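Local coordinates for protein neural cell adhesion molecule 1 (Homo sapiens, PDB 2HAZ) that probably mediates adhesion between cells, its first fibronectin type III repeat carrying a helix critical for polysialylation of the molecule's N-glycans, at residues V35-V47 and T77-L91. Numbering follows the deposited sequence.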
loop_
_atom_site.group_PDB
_atom_site.type_symbol
_atom_site.label_atom_id
_atom_site.label_comp_id
_atom_site.label_asym_id
_atom_site.label_seq_id
_atom_site.Cartn_x
_atom_site.Cartn_y
_atom_site.Cartn_z
ATOM N N VAL A 35 8.992 5.158 16.764
ATOM C CA VAL A 35 8.211 4.051 17.336
ATOM C C VAL A 35 7.767 3.101 16.210
ATOM O O VAL A 35 7.606 3.549 15.072
ATOM C CB VAL A 35 6.972 4.546 18.155
ATOM C CG1 VAL A 35 7.410 5.241 19.448
ATOM C CG2 VAL A 35 6.076 5.452 17.321
ATOM N N PRO A 36 7.578 1.796 16.528
ATOM C CA PRO A 36 7.360 0.673 15.588
ATOM C C PRO A 36 6.128 0.738 14.671
ATOM O O PRO A 36 5.051 1.133 15.101
ATOM C CB PRO A 36 7.198 -0.538 16.527
ATOM C CG PRO A 36 6.772 0.065 17.843
ATOM C CD PRO A 36 7.578 1.321 17.924
ATOM N N ILE A 37 6.288 0.278 13.433
ATOM C CA ILE A 37 5.151 0.130 12.506
ATOM C C ILE A 37 4.129 -0.895 12.996
ATOM O O ILE A 37 4.480 -2.030 13.337
ATOM C CB ILE A 37 5.612 -0.253 11.074
ATOM C CG1 ILE A 37 6.782 0.624 10.615
ATOM C CG2 ILE A 37 4.427 -0.232 10.103
ATOM C CD1 ILE A 37 6.569 2.102 10.740
ATOM N N LEU A 38 2.862 -0.499 13.001
ATOM C CA LEU A 38 1.771 -1.316 13.534
ATOM C C LEU A 38 0.901 -1.962 12.451
ATOM O O LEU A 38 0.462 -3.105 12.581
ATOM C CB LEU A 38 0.871 -0.468 14.428
ATOM C CG LEU A 38 1.397 0.303 15.641
ATOM C CD1 LEU A 38 0.247 1.048 16.295
ATOM C CD2 LEU A 38 2.040 -0.650 16.609
ATOM N N LYS A 39 0.616 -1.187 11.409
ATOM C CA LYS A 39 -0.224 -1.625 10.300
ATOM C C LYS A 39 0.238 -0.916 9.050
ATOM O O LYS A 39 0.936 0.101 9.124
ATOM C CB LYS A 39 -1.693 -1.245 10.539
ATOM C CG LYS A 39 -2.409 -2.022 11.621
ATOM C CD LYS A 39 -3.903 -1.737 11.566
ATOM C CE LYS A 39 -4.679 -2.394 12.716
ATOM N NZ LYS A 39 -4.341 -3.833 12.928
ATOM N N TYR A 40 -0.170 -1.455 7.903
ATOM C CA TYR A 40 -0.098 -0.724 6.643
ATOM C C TYR A 40 -1.476 -0.394 6.108
ATOM O O TYR A 40 -2.438 -1.144 6.299
ATOM C CB TYR A 40 0.716 -1.485 5.591
ATOM C CG TYR A 40 2.196 -1.523 5.905
ATOM C CD1 TYR A 40 3.053 -0.518 5.465
ATOM C CD2 TYR A 40 2.731 -2.571 6.645
ATOM C CE1 TYR A 40 4.424 -0.554 5.772
ATOM C CE2 TYR A 40 4.097 -2.620 6.953
ATOM C CZ TYR A 40 4.928 -1.614 6.508
ATOM O OH TYR A 40 6.261 -1.673 6.814
ATOM N N LYS A 41 -1.573 0.732 5.422
ATOM C CA LYS A 41 -2.799 1.067 4.713
ATOM C C LYS A 41 -2.500 1.123 3.220
ATOM O O LYS A 41 -1.615 1.857 2.782
ATOM C CB LYS A 41 -3.353 2.404 5.207
ATOM C CG LYS A 41 -4.738 2.757 4.661
ATOM C CD LYS A 41 -5.080 4.178 5.086
ATOM C CE LYS A 41 -6.501 4.549 4.823
ATOM N NZ LYS A 41 -6.695 5.987 5.235
ATOM N N ALA A 42 -3.227 0.322 2.449
ATOM C CA ALA A 42 -3.229 0.464 0.999
ATOM C C ALA A 42 -4.448 1.252 0.563
ATOM O O ALA A 42 -5.555 0.977 1.012
ATOM C CB ALA A 42 -3.236 -0.899 0.311
ATOM N N GLU A 43 -4.221 2.231 -0.303
ATOM C CA GLU A 43 -5.274 2.970 -0.990
ATOM C C GLU A 43 -5.125 2.772 -2.499
ATOM O O GLU A 43 -4.010 2.889 -3.042
ATOM C CB GLU A 43 -5.182 4.458 -0.648
ATOM C CG GLU A 43 -5.187 4.748 0.846
ATOM C CD GLU A 43 -5.080 6.225 1.144
ATOM O OE1 GLU A 43 -3.938 6.732 1.261
ATOM O OE2 GLU A 43 -6.147 6.880 1.251
ATOM N N TRP A 44 -6.232 2.480 -3.185
ATOM C CA TRP A 44 -6.180 2.315 -4.651
ATOM C C TRP A 44 -7.375 2.978 -5.307
ATOM O O TRP A 44 -8.429 3.133 -4.681
ATOM C CB TRP A 44 -6.069 0.835 -5.069
ATOM C CG TRP A 44 -7.233 -0.033 -4.651
ATOM C CD1 TRP A 44 -8.352 -0.330 -5.384
ATOM C CD2 TRP A 44 -7.400 -0.685 -3.386
ATOM N NE1 TRP A 44 -9.180 -1.166 -4.663
ATOM C CE2 TRP A 44 -8.614 -1.405 -3.438
ATOM C CE3 TRP A 44 -6.608 -0.779 -2.232
ATOM C CZ2 TRP A 44 -9.091 -2.161 -2.351
ATOM C CZ3 TRP A 44 -7.074 -1.546 -1.154
ATOM C CH2 TRP A 44 -8.298 -2.232 -1.231
ATOM N N ARG A 45 -7.205 3.368 -6.564
ATOM C CA ARG A 45 -8.331 3.872 -7.347
ATOM C C ARG A 45 -8.107 3.650 -8.838
ATOM O O ARG A 45 -6.963 3.706 -9.325
ATOM C CB ARG A 45 -8.583 5.350 -7.060
ATOM C CG ARG A 45 -7.426 6.248 -7.321
ATOM C CD ARG A 45 -7.820 7.708 -7.594
ATOM N NE ARG A 45 -6.621 8.380 -8.098
ATOM C CZ ARG A 45 -6.410 8.731 -9.368
ATOM N NH1 ARG A 45 -7.346 8.541 -10.299
ATOM N NH2 ARG A 45 -5.254 9.303 -9.703
ATOM N N ALA A 46 -9.199 3.379 -9.551
ATOM C CA ALA A 46 -9.154 3.254 -10.995
ATOM C C ALA A 46 -8.796 4.628 -11.573
ATOM O O ALA A 46 -9.419 5.638 -11.238
ATOM C CB ALA A 46 -10.488 2.765 -11.527
ATOM N N VAL A 47 -7.764 4.664 -12.418
ATOM C CA VAL A 47 -7.324 5.914 -13.045
ATOM C C VAL A 47 -8.517 6.562 -13.790
ATOM O O VAL A 47 -9.251 5.881 -14.511
ATOM C CB VAL A 47 -6.127 5.638 -13.990
ATOM C CG1 VAL A 47 -5.777 6.860 -14.812
ATOM C CG2 VAL A 47 -4.897 5.145 -13.192
ATOM N N THR A 77 -8.630 -3.142 -16.095
ATOM C CA THR A 77 -8.751 -1.759 -15.650
ATOM C C THR A 77 -7.430 -1.258 -15.051
ATOM O O THR A 77 -6.802 -1.970 -14.272
ATOM C CB THR A 77 -9.923 -1.617 -14.628
ATOM O OG1 THR A 77 -11.165 -1.982 -15.257
ATOM C CG2 THR A 77 -10.059 -0.191 -14.138
ATOM N N THR A 78 -7.021 -0.037 -15.408
ATOM C CA THR A 78 -5.792 0.565 -14.867
ATOM C C THR A 78 -6.069 1.249 -13.525
ATOM O O THR A 78 -6.996 2.071 -13.424
ATOM C CB THR A 78 -5.189 1.575 -15.855
ATOM O OG1 THR A 78 -5.144 0.979 -17.164
ATOM C CG2 THR A 78 -3.769 2.015 -15.421
ATOM N N TYR A 79 -5.253 0.917 -12.516
ATOM C CA TYR A 79 -5.378 1.479 -11.155
ATOM C C TYR A 79 -4.095 2.203 -10.722
ATOM O O TYR A 79 -3.003 1.871 -11.186
ATOM C CB TYR A 79 -5.676 0.387 -10.099
ATOM C CG TYR A 79 -7.042 -0.240 -10.194
ATOM C CD1 TYR A 79 -8.085 0.197 -9.379
ATOM C CD2 TYR A 79 -7.296 -1.266 -11.114
ATOM C CE1 TYR A 79 -9.348 -0.355 -9.482
ATOM C CE2 TYR A 79 -8.548 -1.830 -11.215
ATOM C CZ TYR A 79 -9.571 -1.370 -10.398
ATOM O OH TYR A 79 -10.812 -1.933 -10.483
ATOM N N ALA A 80 -4.243 3.160 -9.810
ATOM C CA ALA A 80 -3.130 3.706 -9.002
ATOM C C ALA A 80 -3.250 3.135 -7.606
ATOM O O ALA A 80 -4.365 3.069 -7.074
ATOM C CB ALA A 80 -3.199 5.251 -8.941
ATOM N N VAL A 81 -2.109 2.729 -7.034
ATOM C CA VAL A 81 -2.029 2.282 -5.636
ATOM C C VAL A 81 -0.886 3.004 -4.906
ATOM O O VAL A 81 0.135 3.355 -5.498
ATOM C CB VAL A 81 -1.906 0.739 -5.525
ATOM C CG1 VAL A 81 -0.622 0.211 -6.128
ATOM C CG2 VAL A 81 -2.064 0.258 -4.079
ATOM N N ARG A 82 -1.121 3.271 -3.628
ATOM C CA ARG A 82 -0.110 3.825 -2.730
ATOM C C ARG A 82 -0.264 3.169 -1.349
ATOM O O ARG A 82 -1.320 2.589 -1.043
ATOM C CB ARG A 82 -0.266 5.350 -2.668
ATOM C CG ARG A 82 -1.587 5.827 -2.078
ATOM C CD ARG A 82 -1.933 7.248 -2.537
ATOM N NE ARG A 82 -2.847 7.854 -1.575
ATOM C CZ ARG A 82 -3.278 9.115 -1.595
ATOM N NH1 ARG A 82 -2.879 9.970 -2.527
ATOM N NH2 ARG A 82 -4.118 9.517 -0.654
ATOM N N LEU A 83 0.803 3.248 -0.553
ATOM C CA LEU A 83 0.908 2.627 0.762
ATOM C C LEU A 83 1.400 3.627 1.781
ATOM O O LEU A 83 2.273 4.436 1.485
ATOM C CB LEU A 83 1.943 1.511 0.753
ATOM C CG LEU A 83 1.664 0.132 0.176
ATOM C CD1 LEU A 83 2.895 -0.694 0.488
ATOM C CD2 LEU A 83 0.431 -0.509 0.809
ATOM N N ALA A 84 0.870 3.502 2.990
ATOM C CA ALA A 84 1.333 4.248 4.163
ATOM C C ALA A 84 1.457 3.288 5.340
ATOM O O ALA A 84 0.693 2.323 5.443
ATOM C CB ALA A 84 0.366 5.359 4.495
ATOM N N ALA A 85 2.451 3.549 6.193
ATOM C CA ALA A 85 2.655 2.844 7.450
ATOM C C ALA A 85 1.990 3.603 8.580
ATOM O O ALA A 85 2.026 4.848 8.629
ATOM C CB ALA A 85 4.141 2.695 7.761
ATOM N N LEU A 86 1.385 2.843 9.475
ATOM C CA LEU A 86 0.809 3.380 10.696
ATOM C C LEU A 86 1.707 3.022 11.875
ATOM O O LEU A 86 2.042 1.840 12.053
ATOM C CB LEU A 86 -0.578 2.775 10.939
ATOM C CG LEU A 86 -1.389 3.270 12.138
ATOM C CD1 LEU A 86 -2.036 4.630 11.862
ATOM C CD2 LEU A 86 -2.447 2.259 12.458
ATOM N N ASN A 87 2.106 4.025 12.665
ATOM C CA ASN A 87 2.639 3.731 14.010
ATOM C C ASN A 87 1.769 4.325 15.124
ATOM O O ASN A 87 0.664 4.815 14.858
ATOM C CB ASN A 87 4.141 4.086 14.173
ATOM C CG ASN A 87 4.429 5.580 14.170
ATOM O OD1 ASN A 87 3.527 6.443 14.155
ATOM N ND2 ASN A 87 5.722 5.901 14.157
ATOM N N GLY A 88 2.275 4.276 16.358
ATOM C CA GLY A 88 1.582 4.801 17.531
ATOM C C GLY A 88 1.192 6.272 17.449
ATOM O O GLY A 88 0.251 6.687 18.128
ATOM N N LYS A 89 1.899 7.040 16.617
ATOM C CA LYS A 89 1.654 8.474 16.427
ATOM C C LYS A 89 0.562 8.733 15.392
ATOM O O LYS A 89 -0.062 9.783 15.396
ATOM C CB LYS A 89 2.944 9.216 16.013
ATOM C CG LYS A 89 4.194 8.971 16.903
ATOM C CD LYS A 89 3.926 9.211 18.374
ATOM C CE LYS A 89 3.914 10.697 18.678
ATOM N NZ LYS A 89 3.703 10.954 20.144
ATOM N N GLY A 90 0.339 7.767 14.503
ATOM C CA GLY A 90 -0.676 7.890 13.440
ATOM C C GLY A 90 -0.115 7.435 12.105
ATOM O O GLY A 90 0.889 6.705 12.065
ATOM N N LEU A 91 -0.756 7.867 11.017
ATOM C CA LEU A 91 -0.339 7.509 9.661
ATOM C C LEU A 91 0.840 8.331 9.118
ATOM O O LEU A 91 0.837 9.573 9.151
ATOM C CB LEU A 91 -1.542 7.597 8.708
ATOM C CG LEU A 91 -1.575 6.605 7.543
ATOM C CD1 LEU A 91 -1.649 5.161 8.025
ATOM C CD2 LEU A 91 -2.769 6.931 6.647
HETATM O O HOH W 1 4.228 2.537 17.343
HETATM O O HOH W 2 -9.242 3.097 -15.151
#
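T78 opens the pairing of two antiparallel strands, its carbonyl O taking the backbone N of V47 at 2.9 Å while a water joins that same oxygen to V47 O. The ring of Y79 meets the opposite backbone obliquely, CD1 3.4 Å from A46 N, and lies alongside W44, the tyrosine plane turned 66° from that of the indole's five-membered ring; its hydroxyl is bonded to K74 N. A80 exchanges two backbone bonds with R45. V81 and L83, on the face opposite A80 and R82, turn into the sandwich core with W44 and A42, L83 CD2 meeting A42 CB at 3.7 Å. On the outer face R82, extended from CG to NE, presents the edge of its guanidinium to E43: NE reaches OE1 at 3.2 Å from above the carboxylate plane, NH2 adds a weak second bond, and W52 makes a cation-pi contact with the same arginine. The small CB of A85 is met by Y40 CE1 and I37 CG2, each at 3.8 Å. L86 O accepts L38 N at 2.7 Å and, weakly, K39 N, making a classic beta bulge. N87 suits the turn that follows: chi1 of 70° sets CG between the backbone N and the carbonyl carbon, from where OD1 accepts K89 N in an Asx turn and ND2 donates to V35 O (3.1 Å) and to D5 O. This fibronectin type III sheet thus divides its chemistry: apolar side chains face the core, while the E43–R82 charges, partly exposed, probably attract less strongly through solvent.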